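Long-range contacts in ADP-ribosylating toxin CARDS (Mycoplasma pneumoniae, PDB 4TLV), which transfers the ADP-ribosyl group from NAD(+) to multiple target proteins in vitro as the main virulence factor of the bacterium and causes vacuolation in mammalian cells: residues 7-12 / 50-56; 88-92 / 134-140. All coordinates share one frame; numbering follows the deposited sequence.

Interaction 1 of 2, residues 7-12 / 50-56; sequences VRFVYR and ISTSETP. With SO4 (sulfate ion), chain G.
Tyr-11 lays one face of its ring over Pro-56, whose CG stands 3.8 Å from the ring centroid and 2° off the ring normal, a CH-pi contact. The edge of the same ring, at CE2, runs up to Glu-54 O. With CG anti to its own carbonyl carbon (chi1 -59°), the ring lies over the N-terminal end of helix 56-60. In the backbone, Tyr-11 and Ser-53 form a single antiparallel hydrogen-bonded pair, with both bonds, Tyr-11 N to Ser-53 O and Ser-53 N to Tyr-11 O, 2.8 Å long. The strands cross steeply, at 112°, and pairing goes no further; a water donates to both Phe-9 O and Glu-54 O. On the far side of the bridge Arg-12, extended from CG to NE, sends NH1 to Ser-51 O at 2.8 Å, on a lone pair and in the guanidinium plane. Ile-50 CG2 meets a face of that group, and Asp-14 takes its NE in a salt bridge. Arg-8 NE and NH2 bond a sulfate, probably from the crystallisation liquor. Val-10 CG2 packs against Thr-52 OG1, a hydroxyl hydrogen-bonded to Trp-135 O. The contact joins two sheets of the mono-ADP-ribosyltransferase (mART) domain at their edges: strand 9-14 pairs along its other side with strand 76-84, and strand 49-53 with strand 134-138.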
ATOM      1  N   VAL A   7       7.316   1.968  13.991  1.00 18.24           N
ATOM      2  CA  VAL A   7       5.919   2.331  13.856  1.00 11.74           C
ATOM      3  C   VAL A   7       5.440   2.708  15.255  1.00 15.36           C
ATOM      4  O   VAL A   7       5.309   1.859  16.137  1.00 12.50           O
ATOM      5  CB  VAL A   7       5.102   1.178  13.238  1.00 15.11           C
ATOM      6  CG1 VAL A   7       3.640   1.420  13.406  1.00 11.11           C
ATOM      7  CG2 VAL A   7       5.452   1.035  11.750  1.00 19.01           C
ATOM      8  N   ARG A   8       5.214   3.998  15.467  1.00 10.64           N
ATOM      9  CA  ARG A   8       4.946   4.495  16.807  1.00 15.10           C
ATOM     10  C   ARG A   8       3.444   4.579  17.077  1.00 12.63           C
ATOM     11  O   ARG A   8       2.968   4.187  18.142  1.00 12.28           O
ATOM     12  CB  ARG A   8       5.628   5.863  16.999  1.00 16.95           C
ATOM     13  CG  ARG A   8       5.311   6.557  18.309  1.00 20.58           C
ATOM     14  CD  ARG A   8       6.289   7.727  18.553  1.00 17.37           C
ATOM     15  NE  ARG A   8       5.675   8.833  19.290  1.00 18.71           N
ATOM     16  CZ  ARG A   8       5.279   8.768  20.556  1.00 16.57           C
ATOM     17  NH1 ARG A   8       5.417   7.644  21.258  1.00 15.70           N
ATOM     18  NH2 ARG A   8       4.737   9.838  21.125  1.00 16.43           N
ATOM     19  N   PHE A   9       2.700   5.095  16.108  1.00 13.54           N
ATOM     20  CA  PHE A   9       1.245   5.170  16.242  1.00 13.19           C
ATOM     21  C   PHE A   9       0.543   4.413  15.127  1.00 11.87           C
ATOM     22  O   PHE A   9       1.008   4.386  13.972  1.00 12.59           O
ATOM     23  CB  PHE A   9       0.774   6.636  16.248  1.00 15.95           C
ATOM     24  CG  PHE A   9       1.127   7.378  17.511  1.00 13.83           C
ATOM     25  CD1 PHE A   9       0.512   7.054  18.704  1.00 12.11           C
ATOM     26  CD2 PHE A   9       2.077   8.401  17.500  1.00 15.74           C
ATOM     27  CE1 PHE A   9       0.830   7.717  19.886  1.00 15.03           C
ATOM     28  CE2 PHE A   9       2.401   9.073  18.679  1.00 16.12           C
ATOM     29  CZ  PHE A   9       1.777   8.739  19.866  1.00 15.51           C
ATOM     30  N   VAL A  10      -0.569   3.792  15.484  1.00 12.13           N
ATOM     31  CA  VAL A  10      -1.479   3.209  14.512  1.00 10.26           C
ATOM     32  C   VAL A  10      -2.855   3.840  14.753  1.00 11.21           C
ATOM     33  O   VAL A  10      -3.021   4.597  15.708  1.00 13.54           O
ATOM     34  CB  VAL A  10      -1.534   1.662  14.604  1.00 11.80           C
ATOM     35  CG1 VAL A  10      -0.200   1.047  14.166  1.00 10.02           C
ATOM     36  CG2 VAL A  10      -1.910   1.184  16.003  1.00 10.30           C
ATOM     37  N   TYR A  11      -3.829   3.539  13.898  1.00  9.81           N
ATOM     38  CA  TYR A  11      -5.119   4.253  13.915  1.00 10.34           C
ATOM     39  C   TYR A  11      -6.270   3.304  13.711  1.00 11.50           C
ATOM     40  O   TYR A  11      -6.148   2.304  12.998  1.00 11.44           O
ATOM     41  CB  TYR A  11      -5.159   5.306  12.798  1.00 11.53           C
ATOM     42  CG  TYR A  11      -4.042   6.276  12.969  1.00 14.25           C
ATOM     43  CD1 TYR A  11      -4.209   7.406  13.755  1.00 14.05           C
ATOM     44  CD2 TYR A  11      -2.789   6.034  12.401  1.00 13.82           C
ATOM     45  CE1 TYR A  11      -3.172   8.283  13.961  1.00 15.90           C
ATOM     46  CE2 TYR A  11      -1.733   6.915  12.621  1.00 15.85           C
ATOM     47  CZ  TYR A  11      -1.944   8.037  13.403  1.00 17.52           C
ATOM     48  OH  TYR A  11      -0.921   8.934  13.629  1.00 25.29           O
ATOM     49  N   ARG A  12      -7.410   3.652  14.289  1.00 10.43           N
ATOM     50  CA  ARG A  12      -8.579   2.799  14.183  1.00 11.29           C
ATOM     51  C   ARG A  12      -9.836   3.652  14.271  1.00 14.22           C
ATOM     52  O   ARG A  12      -9.963   4.491  15.172  1.00 13.45           O
ATOM     53  CB  ARG A  12      -8.586   1.785  15.329  1.00 12.27           C
ATOM     54  CG  ARG A  12      -9.764   0.786  15.259  1.00 12.58           C
ATOM     55  CD  ARG A  12      -9.818  -0.080  16.530  1.00 16.64           C
ATOM     56  NE  ARG A  12     -11.120  -0.732  16.663  1.00 15.09           N
ATOM     57  CZ  ARG A  12     -11.462  -1.858  16.049  1.00 17.25           C
ATOM     58  NH1 ARG A  12     -10.599  -2.484  15.248  1.00 15.64           N
ATOM     59  NH2 ARG A  12     -12.683  -2.354  16.226  1.00 18.54           N
ATOM     60  N   ILE A  50      -7.142  -7.587  17.203  1.00 11.14           N
ATOM     61  CA  ILE A  50      -7.837  -6.312  16.953  1.00 12.59           C
ATOM     62  C   ILE A  50      -7.128  -5.531  15.844  1.00 11.63           C
ATOM     63  O   ILE A  50      -5.917  -5.350  15.887  1.00 11.10           O
ATOM     64  CB  ILE A  50      -7.899  -5.446  18.211  1.00 12.68           C
ATOM     65  CG1 ILE A  50      -8.691  -6.161  19.313  1.00 12.30           C
ATOM     66  CG2 ILE A  50      -8.559  -4.093  17.918  1.00 10.35           C
ATOM     67  CD1 ILE A  50      -8.653  -5.410  20.648  1.00 11.17           C
ATOM     68  N   SER A  51      -7.889  -5.055  14.860  1.00 11.52           N
ATOM     69  CA  SER A  51      -7.288  -4.381  13.703  1.00 11.36           C
ATOM     70  C   SER A  51      -7.054  -2.890  13.908  1.00 12.51           C
ATOM     71  O   SER A  51      -7.866  -2.186  14.517  1.00 10.45           O
ATOM     72  CB  SER A  51      -8.155  -4.581  12.456  1.00 12.04           C
ATOM     73  OG  SER A  51      -9.467  -4.085  12.716  1.00 19.36           O
ATOM     74  N   THR A  52      -5.925  -2.425  13.387  1.00 13.17           N
ATOM     75  CA  THR A  52      -5.601  -1.010  13.321  1.00 10.92           C
ATOM     76  C   THR A  52      -4.851  -0.808  12.008  1.00 12.16           C
ATOM     77  O   THR A  52      -4.474  -1.766  11.335  1.00 10.80           O
ATOM     78  CB  THR A  52      -4.646  -0.564  14.467  1.00 11.75           C
ATOM     79  OG1 THR A  52      -3.349  -1.150  14.255  1.00 16.19           O
ATOM     80  CG2 THR A  52      -5.181  -0.970  15.854  1.00 14.28           C
ATOM     81  N   SER A  53      -4.617   0.442  11.649  1.00 11.57           N
ATOM     82  CA  SER A  53      -3.950   0.753  10.393  1.00  9.81           C
ATOM     83  C   SER A  53      -2.745   1.675  10.643  1.00  9.74           C
ATOM     84  O   SER A  53      -2.737   2.462  11.582  1.00 11.02           O
ATOM     85  CB  SER A  53      -4.945   1.412   9.432  1.00 13.11           C
ATOM     86  OG  SER A  53      -4.288   1.823   8.248  1.00 20.20           O
ATOM     87  N   GLU A  54      -1.718   1.561   9.808  1.00  9.44           N
ATOM     88  CA  GLU A  54      -0.537   2.389   9.961  1.00 11.45           C
ATOM     89  C   GLU A  54      -0.817   3.871   9.660  1.00 12.68           C
ATOM     90  O   GLU A  54      -0.082   4.733  10.106  1.00 15.41           O
ATOM     91  CB  GLU A  54       0.592   1.859   9.065  1.00 12.71           C
ATOM     92  CG  GLU A  54       1.993   2.232   9.535  1.00 17.11           C
ATOM     93  CD  GLU A  54       3.071   1.556   8.688  1.00 22.27           C
ATOM     94  OE1 GLU A  54       3.182   0.309   8.725  1.00 17.14           O
ATOM     95  OE2 GLU A  54       3.799   2.272   7.977  1.00 26.95           O
ATOM     96  N   THR A  55      -1.882   4.171   8.924  1.00 12.10           N
ATOM     97  CA  THR A  55      -2.203   5.578   8.603  1.00 13.65           C
ATOM     98  C   THR A  55      -3.680   5.886   8.828  1.00 14.70           C
ATOM     99  O   THR A  55      -4.525   5.003   8.690  1.00 12.46           O
ATOM    100  CB  THR A  55      -1.908   5.945   7.113  1.00 15.50           C
ATOM    101  OG1 THR A  55      -2.815   5.249   6.242  1.00 12.73           O
ATOM    102  CG2 THR A  55      -0.460   5.624   6.719  1.00 15.06           C
ATOM    103  N   PRO A  56      -4.002   7.158   9.133  1.00 14.54           N
ATOM    104  CA  PRO A  56      -5.408   7.546   9.286  1.00 15.97           C
ATOM    105  C   PRO A  56      -6.193   7.347   7.987  1.00 13.15           C
ATOM    106  O   PRO A  56      -7.355   6.949   8.007  1.00 12.35           O
ATOM    107  CB  PRO A  56      -5.329   9.050   9.617  1.00 13.28           C
ATOM    108  CG  PRO A  56      -3.979   9.239  10.195  1.00 15.46           C
ATOM    109  CD  PRO A  56      -3.080   8.256   9.480  1.00 14.91           C
TER
HETATM  110  S   SO4 G 601       4.767  12.420  18.277  0.96 17.37           S
HETATM  111  O1  SO4 G 601       4.611  12.418  19.730  0.96 15.69           O
HETATM  112  O2  SO4 G 601       5.756  13.426  17.851  0.96 15.75           O
HETATM  113  O3  SO4 G 601       5.237  11.104  17.859  0.96 20.84           O
HETATM  114  O4  SO4 G 601       3.468  12.735  17.652  0.96 19.20           O
HETATM  115  O   HOH W   1       2.019   5.354  11.794  1.00 25.87           O
HETATM  116  O   HOH W   2     -10.816  -5.801  15.225  1.00 21.28           O

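Interaction 2 of 2, residues 88-92 / 134-140; sequences HFYNA and EWFTDGP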
ATOM      1  N   HIS A  88       2.980  -5.975  21.317  1.00 10.83           N
ATOM      2  CA  HIS A  88       1.905  -6.886  20.916  1.00 12.41           C
ATOM      3  C   HIS A  88       1.138  -6.446  19.653  1.00 11.00           C
ATOM      4  O   HIS A  88       0.099  -7.011  19.324  1.00 11.81           O
ATOM      5  CB  HIS A  88       1.001  -7.327  22.096  1.00 14.50           C
ATOM      6  CG  HIS A  88      -0.156  -6.420  22.398  1.00 16.73           C
ATOM      7  ND1 HIS A  88       0.001  -5.121  22.830  1.00 18.34           N
ATOM      8  CD2 HIS A  88      -1.490  -6.671  22.447  1.00 18.37           C
ATOM      9  CE1 HIS A  88      -1.188  -4.592  23.082  1.00 19.27           C
ATOM     10  NE2 HIS A  88      -2.109  -5.514  22.856  1.00 18.01           N
ATOM     11  N   PHE A  89       1.692  -5.459  18.946  1.00 11.10           N
ATOM     12  CA  PHE A  89       1.184  -5.030  17.639  1.00  8.68           C
ATOM     13  C   PHE A  89       2.067  -5.607  16.518  1.00  9.19           C
ATOM     14  O   PHE A  89       3.274  -5.394  16.516  1.00  8.32           O
ATOM     15  CB  PHE A  89       1.233  -3.505  17.515  1.00  9.20           C
ATOM     16  CG  PHE A  89       0.257  -2.761  18.385  1.00  9.35           C
ATOM     17  CD1 PHE A  89       0.317  -2.850  19.775  1.00 10.37           C
ATOM     18  CD2 PHE A  89      -0.666  -1.897  17.808  1.00 10.04           C
ATOM     19  CE1 PHE A  89      -0.560  -2.116  20.574  1.00 12.50           C
ATOM     20  CE2 PHE A  89      -1.555  -1.163  18.597  1.00 12.42           C
ATOM     21  CZ  PHE A  89      -1.495  -1.266  19.974  1.00 10.28           C
ATOM     22  N   TYR A  90       1.450  -6.283  15.552  1.00  8.09           N
ATOM     23  CA  TYR A  90       2.157  -6.981  14.482  1.00  9.45           C
ATOM     24  C   TYR A  90       1.647  -6.582  13.115  1.00  8.58           C
ATOM     25  O   TYR A  90       0.451  -6.401  12.929  1.00  9.18           O
ATOM     26  CB  TYR A  90       1.912  -8.489  14.613  1.00  8.57           C
ATOM     27  CG  TYR A  90       2.450  -9.030  15.910  1.00  9.95           C
ATOM     28  CD1 TYR A  90       1.678  -9.007  17.066  1.00  9.20           C
ATOM     29  CD2 TYR A  90       3.746  -9.538  15.983  1.00  8.97           C
ATOM     30  CE1 TYR A  90       2.189  -9.477  18.290  1.00  8.98           C
ATOM     31  CE2 TYR A  90       4.261 -10.014  17.191  1.00 11.47           C
ATOM     32  CZ  TYR A  90       3.477  -9.988  18.329  1.00 10.89           C
ATOM     33  OH  TYR A  90       3.988 -10.475  19.513  1.00 13.16           O
ATOM     34  N   ASN A  91       2.544  -6.514  12.143  1.00  8.97           N
ATOM     35  CA  ASN A  91       2.130  -6.173  10.775  1.00  9.93           C
ATOM     36  C   ASN A  91       1.529  -7.361  10.000  1.00 10.95           C
ATOM     37  O   ASN A  91       2.163  -8.419   9.869  1.00  9.88           O
ATOM     38  CB  ASN A  91       3.304  -5.578   9.989  1.00  9.28           C
ATOM     39  CG  ASN A  91       2.876  -5.093   8.614  1.00 10.39           C
ATOM     40  OD1 ASN A  91       3.002  -5.810   7.644  1.00 11.35           O
ATOM     41  ND2 ASN A  91       2.319  -3.874   8.547  1.00  9.84           N
ATOM     42  N   ALA A  92       0.313  -7.186   9.480  1.00  8.31           N
ATOM     43  CA  ALA A  92      -0.362  -8.285   8.790  1.00  9.52           C
ATOM     44  C   ALA A  92       0.408  -8.708   7.540  1.00 12.30           C
ATOM     45  O   ALA A  92       0.650  -9.910   7.323  1.00  9.87           O
ATOM     46  CB  ALA A  92      -1.827  -7.916   8.447  1.00  8.89           C
ATOM     47  N   GLU A 134      -2.676  -2.919   7.631  1.00 10.55           N
ATOM     48  CA  GLU A 134      -3.122  -3.426   8.938  1.00  8.53           C
ATOM     49  C   GLU A 134      -1.994  -3.834   9.876  1.00  8.84           C
ATOM     50  O   GLU A 134      -1.095  -4.576   9.504  1.00  8.58           O
ATOM     51  CB  GLU A 134      -4.103  -4.610   8.813  1.00  9.12           C
ATOM     52  CG  GLU A 134      -4.505  -5.155  10.208  1.00 12.63           C
ATOM     53  CD  GLU A 134      -5.586  -6.220  10.183  1.00 14.41           C
ATOM     54  OE1 GLU A 134      -5.951  -6.701   9.087  1.00 15.77           O
ATOM     55  OE2 GLU A 134      -6.062  -6.580  11.281  1.00 15.93           O
ATOM     56  N   TRP A 135      -2.057  -3.322  11.095  1.00 10.13           N
ATOM     57  CA  TRP A 135      -1.285  -3.866  12.210  1.00  9.33           C
ATOM     58  C   TRP A 135      -2.354  -4.434  13.132  1.00 11.08           C
ATOM     59  O   TRP A 135      -3.316  -3.738  13.473  1.00 12.23           O
ATOM     60  CB  TRP A 135      -0.508  -2.751  12.915  1.00  8.01           C
ATOM     61  CG  TRP A 135       0.702  -2.305  12.150  1.00  9.15           C
ATOM     62  CD1 TRP A 135       0.732  -1.471  11.079  1.00 11.71           C
ATOM     63  CD2 TRP A 135       2.061  -2.693  12.403  1.00 11.84           C
ATOM     64  NE1 TRP A 135       2.029  -1.307  10.641  1.00  8.77           N
ATOM     65  CE2 TRP A 135       2.860  -2.044  11.444  1.00 10.97           C
ATOM     66  CE3 TRP A 135       2.676  -3.521  13.360  1.00 10.36           C
ATOM     67  CZ2 TRP A 135       4.250  -2.190  11.407  1.00 15.18           C
ATOM     68  CZ3 TRP A 135       4.043  -3.678  13.313  1.00 12.13           C
ATOM     69  CH2 TRP A 135       4.825  -3.006  12.339  1.00 10.56           C
ATOM     70  N   PHE A 136      -2.241  -5.707  13.480  1.00  9.82           N
ATOM     71  CA  PHE A 136      -3.215  -6.296  14.382  1.00  9.35           C
ATOM     72  C   PHE A 136      -2.583  -6.474  15.746  1.00  9.60           C
ATOM     73  O   PHE A 136      -1.365  -6.655  15.850  1.00 10.66           O
ATOM     74  CB  PHE A 136      -3.776  -7.617  13.836  1.00  9.69           C
ATOM     75  CG  PHE A 136      -2.758  -8.732  13.710  1.00 12.22           C
ATOM     76  CD1 PHE A 136      -1.969  -8.847  12.568  1.00 10.37           C
ATOM     77  CD2 PHE A 136      -2.623  -9.688  14.714  1.00 13.46           C
ATOM     78  CE1 PHE A 136      -1.047  -9.875  12.432  1.00 10.77           C
ATOM     79  CE2 PHE A 136      -1.697 -10.729  14.576  1.00 13.17           C
ATOM     80  CZ  PHE A 136      -0.916 -10.818  13.426  1.00 12.13           C
ATOM     81  N   THR A 137      -3.400  -6.403  16.796  1.00  9.64           N
ATOM     82  CA  THR A 137      -2.883  -6.626  18.142  1.00  9.55           C
ATOM     83  C   THR A 137      -3.230  -8.047  18.545  1.00 12.33           C
ATOM     84  O   THR A 137      -4.281  -8.581  18.158  1.00 12.47           O
ATOM     85  CB  THR A 137      -3.454  -5.643  19.166  1.00 14.16           C
ATOM     86  OG1 THR A 137      -4.865  -5.845  19.274  1.00 13.36           O
ATOM     87  CG2 THR A 137      -3.185  -4.201  18.722  1.00 13.64           C
ATOM     88  N   ASP A 138      -2.318  -8.666  19.283  1.00 12.00           N
ATOM     89  CA  ASP A 138      -2.506 -10.030  19.743  1.00 12.05           C
ATOM     90  C   ASP A 138      -3.215  -9.843  21.073  1.00 11.62           C
ATOM     91  O   ASP A 138      -2.585  -9.820  22.138  1.00 10.29           O
ATOM     92  CB  ASP A 138      -1.140 -10.703  19.904  1.00 10.94           C
ATOM     93  CG  ASP A 138      -1.232 -12.204  20.108  1.00 14.81           C
ATOM     94  OD1 ASP A 138      -2.364 -12.740  20.221  1.00 11.99           O
ATOM     95  OD2 ASP A 138      -0.162 -12.848  20.151  1.00 15.01           O
ATOM     96  N   GLY A 139      -4.521  -9.622  20.995  1.00 11.29           N
ATOM     97  CA  GLY A 139      -5.339  -9.383  22.176  1.00 10.50           C
ATOM     98  C   GLY A 139      -5.763  -7.945  22.423  1.00 13.25           C
ATOM     99  O   GLY A 139      -5.568  -7.064  21.575  1.00 14.62           O
ATOM    100  N   PRO A 140      -6.348  -7.693  23.599  1.00 13.28           N
ATOM    101  CA  PRO A 140      -6.929  -6.399  23.961  1.00 14.79           C
ATOM    102  C   PRO A 140      -5.928  -5.245  23.928  1.00 15.39           C
ATOM    103  O   PRO A 140      -4.733  -5.430  24.168  1.00 13.69           O
ATOM    104  CB  PRO A 140      -7.383  -6.608  25.422  1.00 16.03           C
ATOM    105  CG  PRO A 140      -7.519  -8.078  25.569  1.00 21.75           C
ATOM    106  CD  PRO A 140      -6.462  -8.673  24.693  1.00 15.52           C
TER
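Asn-91 packs its side chain over the indole of Trp-135 in the antiparallel pairing of strands 89-91 and 134-138, part of a three-stranded sheet in the mART domain. Its CB sits over the face of the six-membered ring, 3.6 Å from the centroid, a CH-pi contact. With CG anti to the backbone N (chi1 -175°), the amide is carried on along the indole, its plane 72° from that of the ring. ND2 lies over the ring face toward its rim, 3.3 Å from NE1 of Trp-135; both are donors, so this is no hydrogen bond, and NE1 donates instead to Glu-54 OE1. OD1 caps Ala-94 N at the start of helix 92-104. On the same face of the sheet, Thr-137 CG2 sits over the centre of the Phe-89 ring, 3.4 Å from its centroid. Tyr-90 and Phe-136 occupy the other face, where Tyr-90 CB lies over the Phe-136 ring, and Trp-197 meets both rings edge-to-face. Their backbones form the hydrogen-bonded pair, Tyr-90 N to Phe-136 O at 2.9 Å and Phe-136 N to Tyr-90 O at 2.8 Å. The ladder is extended at one end by Ala-92 N to Glu-134 O and at the other by Asp-138 N to His-88 O. At the strand end, Thr-137 OG1 donates to Gly-139 O across the inverse gamma turn centred on Asp-138. His-88, its ND1 bonded to Asp-86, gives NE2 to Pro-140 O at 2.9 Å, from 36° out of the carbonyl plane.

In the fold
Both interactions lie in the mART domain and share the three-stranded sheet, in which strand 134-138 runs between 49-53 and 89-91. Interaction 2 is pairing within that sheet, largely buried, and relies on a backbone ladder with aromatic rings on both faces. Interaction 1 is partly buried and joins the sheet to strand 9-14 of the five-stranded sheet, through one bridge, an arginine and a proline-tyrosine contact. Their centres are about 9 Å apart, and Trp-135 connects them: it belongs to interaction 2 but touches interaction 1 through its backbone, its indole and the packing of Val-7 on its ring. Glu-54 also forms salt bridges with Arg-133 and Arg-590.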